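Local coordinates for Tlr1174 protein (Synechococcus elongatus, PDB 2OZT), which catalyses the metal-dependent dehydration of 2-succinyl-6-hydroxy-2,4-cyclohexadiene-1-carboxylate to 2-succinylbenzoate on the pathway to phylloquinone, at residues Ala60-Ala63 with Leu64-Leu68; Asn178-Phe181 with Ala182-Arg186. All coordinates share one frame; numbering follows the deposited sequence. Where two conformers were deposited one is given.

Interaction 1 and interaction 2 are both local contacts between residues three and four apart within single helices, one in each of the two parts of an enolase-superfamily fold. Residues 60-68 belong to helix 58-67 of the N-terminal domain, away from the annotated sites; residues 178-186 belong to helix 174-187 of the barrel domain. Their centres are about 48 Å apart, on opposite sides of the chain's centre, and their nearest atoms about 32 Å apart, so they do not touch. Interaction 2 lies nearer the chemistry: the side chain of Phe181 is about 9 Å from that of the magnesium ligand Glu196 and about 12 Å from the bound sodium ion.

Interaction 1. Residues Ala60-Ala63 with Leu64-Leu68; sequences ADIA and LCQQL
Gln67 reaches back over Ala63 because its CG lies beside its own backbone N (chi1 -72°) and the chain then runs extended, laying one face of the terminal amide over Ala63 O. Gln66 takes a similar first torsion, which puts its CG 3.4 Å from Ile62 O. These contacts belong to the C-terminal turns of helix 58-67, in the N-terminal domain of this enolase-superfamily protein. The backbone geometry records how the helix finishes. Leu64 N bonds to Ala60 O with an N-H...O angle of 163°, and Cys65 N to Asp61 O at 2.9 Å is comparably straight. Gln66 N to Ile62 O is more bent, at 145°. Ala63 O then receives two weak bonds, one from Gln67 N at 3.0 Å and one from Gln66 N at 3.1 Å, the latter an i to i+3 pairing. Leu64 O also accepts two backbone bonds, from Gln67 N and from Leu68 N, and Leu68 is the first residue to leave helical backbone angles.

The side chains divide between a buried and an exposed side. Leu64 meets Ala87 and Phe91 of helix 85-97, while Ile62 and Cys65 rest on Trp7 of strand 3-20; the helix is thus packed against both the sheet and the next long helix. Gln66 and Gln67, by contrast, are exposed. Leu64 CB sits 3.3 Å from Asp61 O, on the buried side. On the exposed side, the Gln67 amide carbon CD approaches Ala63 O at 3.3 Å, and its NE2 lies 3.8 Å from the Ala63 methyl CB.

Interaction 2. Residues Asn178-Phe181 with Ala182-Arg186; sequences NRWF and AWLDR
Asn178 O accepts Ala182 N at 3.1 Å, beginning a run of i to i+4 bonds through the middle of helix 174-187. Next, Arg179 O takes Trp183 N at 2.9 Å with an N-H...O angle of 163°, and also a hydrogen from a water 2.6 Å away; that water accepts from Arg186 NH2, bridging two turns on the exposed side. Trp180 O accepts from Leu184 N, while the indole of Trp180 reaches forward along the helix. Leu184 CG lies 4.1 Å from Trp180 CE3, near the indole plane and at its edge. With its CG beside the backbone N (chi1 -75°), Leu184 also sets that carbon 3.4 Å from Trp180 O. Trp183 approaches the same indole obliquely, its CE3 4.4 Å from Trp180 CZ3. Phe181 closes the series: its O accepts Asp185 N, and its ring carbon CD1 meets Leu184 CD1 at 4.3 Å. Replacing Leu184 by an alanine would remove the branched end, which would probably leave a gap beside Trp180 CE3 and Phe181 CD1 and take from each ring one of its apolar contacts. Helix 174-187 is the connection of a beta-alpha-beta unit in the TIM-type barrel, between strands 163-167 and 192-196. Phe181 and Leu184 pack inward on Val195 of strand 192-196, whereas Trp180 and Trp183 meet Gln148 of the adjacent helix 144-157.

Interaction 1. Residues Ala60-Ala63 with Leu64-Leu68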
ATOM      1  N   ALA A  60      -7.237 -10.475  16.240  1.00 14.14           N
ATOM      2  CA  ALA A  60      -7.254  -9.407  17.224  1.00 15.19           C
ATOM      3  C   ALA A  60      -8.290  -8.325  16.857  1.00 14.26           C
ATOM      4  O   ALA A  60      -8.943  -7.733  17.741  1.00 14.57           O
ATOM      5  CB  ALA A  60      -5.842  -8.787  17.336  1.00 16.06           C
ATOM      6  N   ASP A  61      -8.463  -8.047  15.565  1.00 14.86           N
ATOM      7  CA  ASP A  61      -9.466  -7.083  15.107  1.00 14.35           C
ATOM      8  C   ASP A  61     -10.879  -7.621  15.404  1.00 13.85           C
ATOM      9  O   ASP A  61     -11.814  -6.860  15.764  1.00 14.98           O
ATOM     10  CB  ASP A  61      -9.335  -6.855  13.612  1.00 14.25           C
ATOM     11  CG  ASP A  61      -8.042  -6.124  13.239  1.00 14.59           C
ATOM     12  OD1 ASP A  61      -7.570  -5.274  14.028  1.00 15.28           O
ATOM     13  OD2 ASP A  61      -7.551  -6.384  12.131  1.00 16.63           O
ATOM     14  N   ILE A  62     -11.048  -8.940  15.251  1.00 13.79           N
ATOM     15  CA  ILE A  62     -12.353  -9.579  15.524  1.00 13.92           C
ATOM     16  C   ILE A  62     -12.680  -9.439  17.005  1.00 13.86           C
ATOM     17  O   ILE A  62     -13.814  -9.047  17.381  1.00 14.61           O
ATOM     18  CB  ILE A  62     -12.380 -11.090  15.082  1.00 13.50           C
ATOM     19  CG1 ILE A  62     -12.428 -11.185  13.565  1.00 15.46           C
ATOM     20  CG2 ILE A  62     -13.663 -11.779  15.632  1.00 14.28           C
ATOM     21  CD1 ILE A  62     -11.978 -12.538  13.032  1.00 19.41           C
ATOM     22  N   ALA A  63     -11.700  -9.705  17.853  1.00 13.93           N
ATOM     23  CA  ALA A  63     -11.895  -9.563  19.295  1.00 15.07           C
ATOM     24  C   ALA A  63     -12.291  -8.114  19.622  1.00 15.99           C
ATOM     25  O   ALA A  63     -13.212  -7.866  20.399  1.00 17.11           O
ATOM     26  CB  ALA A  63     -10.665  -9.959  20.042  1.00 16.62           C
ATOM     27  N   LEU A  64     -11.608  -7.146  19.013  1.00 15.22           N
ATOM     28  CA  LEU A  64     -11.962  -5.741  19.167  1.00 15.75           C
ATOM     29  C   LEU A  64     -13.404  -5.512  18.793  1.00 14.25           C
ATOM     30  O   LEU A  64     -14.156  -4.885  19.575  1.00 16.50           O
ATOM     31  CB  LEU A  64     -11.091  -4.874  18.238  1.00 15.85           C
ATOM     32  CG  LEU A  64     -11.524  -3.402  18.284  1.00 17.00           C
ATOM     33  CD1 LEU A  64     -11.155  -2.688  19.598  1.00 19.12           C
ATOM     34  CD2 LEU A  64     -11.053  -2.666  17.048  1.00 20.23           C
ATOM     35  N   CYS A  65     -13.838  -6.000  17.629  1.00 13.86           N
ATOM     36  CA  CYS A  65     -15.217  -5.790  17.202  1.00 14.20           C
ATOM     37  C   CYS A  65     -16.194  -6.362  18.222  1.00 16.36           C
ATOM     38  O   CYS A  65     -17.249  -5.789  18.450  1.00 17.90           O
ATOM     39  CB  CYS A  65     -15.484  -6.395  15.828  1.00 14.71           C
ATOM     40  SG  CYS A  65     -14.685  -5.377  14.541  1.00 16.11           S
ATOM     41  N   GLN A  66     -15.842  -7.472  18.856  1.00 15.53           N
ATOM     42  CA  GLN A  66     -16.766  -8.106  19.814  1.00 15.68           C
ATOM     43  C   GLN A  66     -16.762  -7.408  21.157  1.00 17.88           C
ATOM     44  O   GLN A  66     -17.690  -7.617  21.965  1.00 20.19           O
ATOM     45  CB  GLN A  66     -16.409  -9.603  19.984  1.00 15.14           C
ATOM     46  CG  GLN A  66     -16.659 -10.345  18.712  1.00 14.72           C
ATOM     47  CD  GLN A  66     -16.549 -11.831  18.857  1.00 16.96           C
ATOM     48  OE1 GLN A  66     -15.592 -12.355  19.431  1.00 17.56           O
ATOM     49  NE2 GLN A  66     -17.532 -12.528  18.317  1.00 19.18           N
ATOM     50  N   GLN A  67     -15.750  -6.596  21.429  1.00 18.31           N
ATOM     51  CA  GLN A  67     -15.631  -5.886  22.706  1.00 20.83           C
ATOM     52  C   GLN A  67     -16.275  -4.508  22.681  1.00 20.99           C
ATOM     53  O   GLN A  67     -16.660  -3.986  23.737  1.00 22.57           O
ATOM     54  CB  GLN A  67     -14.157  -5.718  23.097  1.00 21.32           C
ATOM     55  CG  GLN A  67     -13.455  -7.007  23.554  1.00 25.76           C
ATOM     56  CD  GLN A  67     -11.966  -6.951  23.298  1.00 29.36           C
ATOM     57  OE1 GLN A  67     -11.404  -5.872  23.057  1.00 32.13           O
ATOM     58  NE2 GLN A  67     -11.308  -8.123  23.329  1.00 31.33           N
ATOM     59  N   LEU A  68     -16.397  -3.905  21.502  1.00 20.93           N
ATOM     60  CA  LEU A  68     -16.992  -2.552  21.396  1.00 20.94           C
ATOM     61  C   LEU A  68     -18.483  -2.524  21.701  1.00 22.51           C
ATOM     62  O   LEU A  68     -19.196  -3.483  21.412  1.00 23.53           O
ATOM     63  CB  LEU A  68     -16.780  -1.993  19.994  1.00 21.33           C
ATOM     64  CG  LEU A  68     -15.327  -1.653  19.698  1.00 20.23           C
ATOM     65  CD1 LEU A  68     -15.195  -1.418  18.169  1.00 22.72           C
ATOM     66  CD2 LEU A  68     -14.853  -0.409  20.453  1.00 22.42           C
TER

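Interaction 2. Residues Asn178-Phe181 with Ala182-Arg186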
ATOM      1  N   ASN A 178      25.087  -2.933  -1.446  1.00 17.93           N
ATOM      2  CA  ASN A 178      26.119  -1.968  -1.731  0.50 18.11           C
ATOM      3  C   ASN A 178      26.666  -2.064  -3.161  1.00 17.95           C
ATOM      4  O   ASN A 178      26.868  -1.036  -3.818  1.00 18.21           O
ATOM      5  CB  ASN A 178      27.213  -2.091  -0.689  0.50 18.11           C
ATOM      6  CG  ASN A 178      27.881  -0.798  -0.445  0.50 19.65           C
ATOM      7  OD1 ASN A 178      27.562  -0.083   0.500  0.50 19.87           O
ATOM      8  ND2 ASN A 178      28.796  -0.448  -1.325  0.50 21.29           N
ATOM      9  N   ARG A 179      26.854  -3.303  -3.639  1.00 19.01           N
ATOM     10  CA  ARG A 179      27.330  -3.517  -5.022  1.00 19.97           C
ATOM     11  C   ARG A 179      26.285  -3.015  -6.036  1.00 19.22           C
ATOM     12  O   ARG A 179      26.626  -2.370  -7.032  1.00 19.20           O
ATOM     13  CB  ARG A 179      27.664  -4.982  -5.256  1.00 21.21           C
ATOM     14  CG  ARG A 179      28.954  -5.408  -4.528  1.00 24.92           C
ATOM     15  CD  ARG A 179      29.603  -6.667  -5.150  1.00 28.33           C
ATOM     16  NE  ARG A 179      28.612  -7.738  -5.343  1.00 32.14           N
ATOM     17  CZ  ARG A 179      28.122  -8.502  -4.366  1.00 31.30           C
ATOM     18  NH1 ARG A 179      28.533  -8.345  -3.114  1.00 30.79           N
ATOM     19  NH2 ARG A 179      27.209  -9.433  -4.644  1.00 33.14           N
ATOM     20  N   TRP A 180      24.992  -3.256  -5.748  1.00 17.92           N
ATOM     21  CA  TRP A 180      23.919  -2.747  -6.595  1.00 17.70           C
ATOM     22  C   TRP A 180      23.870  -1.232  -6.671  1.00 17.03           C
ATOM     23  O   TRP A 180      23.726  -0.649  -7.750  1.00 17.49           O
ATOM     24  CB  TRP A 180      22.579  -3.245  -6.063  1.00 16.08           C
ATOM     25  CG  TRP A 180      21.965  -4.378  -6.846  1.00 16.25           C
ATOM     26  CD1 TRP A 180      21.879  -5.678  -6.467  1.00 16.73           C
ATOM     27  CD2 TRP A 180      21.294  -4.271  -8.101  1.00 15.81           C
ATOM     28  NE1 TRP A 180      21.186  -6.412  -7.428  1.00 16.99           N
ATOM     29  CE2 TRP A 180      20.819  -5.560  -8.435  1.00 16.01           C
ATOM     30  CE3 TRP A 180      21.020  -3.203  -8.957  1.00 16.99           C
ATOM     31  CZ2 TRP A 180      20.087  -5.807  -9.634  1.00 16.90           C
ATOM     32  CZ3 TRP A 180      20.331  -3.457 -10.150  1.00 17.18           C
ATOM     33  CH2 TRP A 180      19.844  -4.732 -10.448  1.00 17.83           C
ATOM     34  N   PHE A 181      24.036  -0.566  -5.532  1.00 16.19           N
ATOM     35  CA  PHE A 181      24.011   0.879  -5.571  1.00 16.96           C
ATOM     36  C   PHE A 181      25.206   1.464  -6.313  1.00 17.23           C
ATOM     37  O   PHE A 181      25.075   2.490  -6.951  1.00 17.89           O
ATOM     38  CB  PHE A 181      23.831   1.476  -4.171  1.00 17.10           C
ATOM     39  CG  PHE A 181      22.405   1.357  -3.677  1.00 15.79           C
ATOM     40  CD1 PHE A 181      21.404   2.084  -4.305  1.00 14.97           C
ATOM     41  CD2 PHE A 181      22.079   0.522  -2.627  1.00 15.84           C
ATOM     42  CE1 PHE A 181      20.072   1.955  -3.891  1.00 16.22           C
ATOM     43  CE2 PHE A 181      20.769   0.390  -2.208  1.00 15.90           C
ATOM     44  CZ  PHE A 181      19.765   1.096  -2.854  1.00 15.82           C
ATOM     45  N   ALA A 182      26.332   0.767  -6.242  1.00 18.98           N
ATOM     46  CA  ALA A 182      27.550   1.227  -6.971  1.00 21.25           C
ATOM     47  C   ALA A 182      27.310   1.044  -8.469  1.00 22.52           C
ATOM     48  O   ALA A 182      27.626   1.944  -9.271  1.00 24.32           O
ATOM     49  CB  ALA A 182      28.757   0.471  -6.515  1.00 22.16           C
ATOM     50  N   TRP A 183      26.712  -0.086  -8.858  1.00 22.22           N
ATOM     51  CA  TRP A 183      26.345  -0.310 -10.263  1.00 23.04           C
ATOM     52  C   TRP A 183      25.371   0.746 -10.755  1.00 23.45           C
ATOM     53  O   TRP A 183      25.503   1.280 -11.866  1.00 23.80           O
ATOM     54  CB  TRP A 183      25.715  -1.690 -10.452  1.00 23.79           C
ATOM     55  CG  TRP A 183      25.501  -2.071 -11.908  1.00 24.65           C
ATOM     56  CD1 TRP A 183      26.354  -2.795 -12.684  1.00 27.12           C
ATOM     57  CD2 TRP A 183      24.360  -1.784 -12.724  1.00 25.82           C
ATOM     58  NE1 TRP A 183      25.817  -2.983 -13.935  1.00 27.22           N
ATOM     59  CE2 TRP A 183      24.602  -2.358 -13.998  1.00 25.64           C
ATOM     60  CE3 TRP A 183      23.164  -1.096 -12.516  1.00 23.79           C
ATOM     61  CZ2 TRP A 183      23.702  -2.248 -15.054  1.00 26.87           C
ATOM     62  CZ3 TRP A 183      22.247  -0.996 -13.577  1.00 25.93           C
ATOM     63  CH2 TRP A 183      22.523  -1.578 -14.829  1.00 25.71           C
ATOM     64  N   LEU A 184      24.378   1.071  -9.927  1.00 22.08           N
ATOM     65  CA  LEU A 184      23.371   2.042 -10.341  1.00 23.00           C
ATOM     66  C   LEU A 184      23.969   3.441 -10.504  1.00 24.67           C
ATOM     67  O   LEU A 184      23.545   4.212 -11.363  1.00 24.14           O
ATOM     68  CB  LEU A 184      22.184   2.062  -9.359  1.00 22.31           C
ATOM     69  CG  LEU A 184      21.229   0.873  -9.463  1.00 20.40           C
ATOM     70  CD1 LEU A 184      20.345   0.791  -8.221  1.00 19.23           C
ATOM     71  CD2 LEU A 184      20.319   0.941 -10.712  1.00 21.94           C
ATOM     72  N   ASP A 185      24.946   3.762  -9.671  1.00 26.63           N
ATOM     73  CA  ASP A 185      25.666   5.029  -9.840  1.00 29.72           C
ATOM     74  C   ASP A 185      26.370   5.089 -11.201  1.00 30.59           C
ATOM     75  O   ASP A 185      26.340   6.122 -11.879  1.00 31.71           O
ATOM     76  CB  ASP A 185      26.650   5.250  -8.704  1.00 30.09           C
ATOM     77  CG  ASP A 185      27.288   6.604  -8.773  1.00 32.97           C
ATOM     78  OD1 ASP A 185      26.557   7.605  -8.606  1.00 34.33           O
ATOM     79  OD2 ASP A 185      28.512   6.655  -9.041  1.00 39.07           O
ATOM     80  N   ARG A 186      26.985   3.989 -11.616  1.00 32.38           N
ATOM     81  CA  ARG A 186      27.678   3.953 -12.905  1.00 34.24           C
ATOM     82  C   ARG A 186      26.754   3.853 -14.127  1.00 34.93           C
ATOM     83  O   ARG A 186      27.066   4.418 -15.187  1.00 36.30           O
ATOM     84  CB  ARG A 186      28.656   2.773 -12.957  1.00 34.59           C
ATOM     85  CG  ARG A 186      29.677   2.722 -11.826  1.00 37.40           C
ATOM     86  CD  ARG A 186      30.766   1.685 -12.093  1.00 40.30           C
ATOM     87  NE  ARG A 186      30.250   0.314 -12.123  1.00 41.64           N
ATOM     88  CZ  ARG A 186      30.228  -0.502 -11.075  1.00 41.13           C
ATOM     89  NH1 ARG A 186      30.692  -0.094  -9.900  1.00 40.12           N
ATOM     90  NH2 ARG A 186      29.734  -1.724 -11.199  1.00 40.33           N
TER
HETATM   91  O   HOH W   1      28.635  -2.947  -8.516  1.00 41.92           O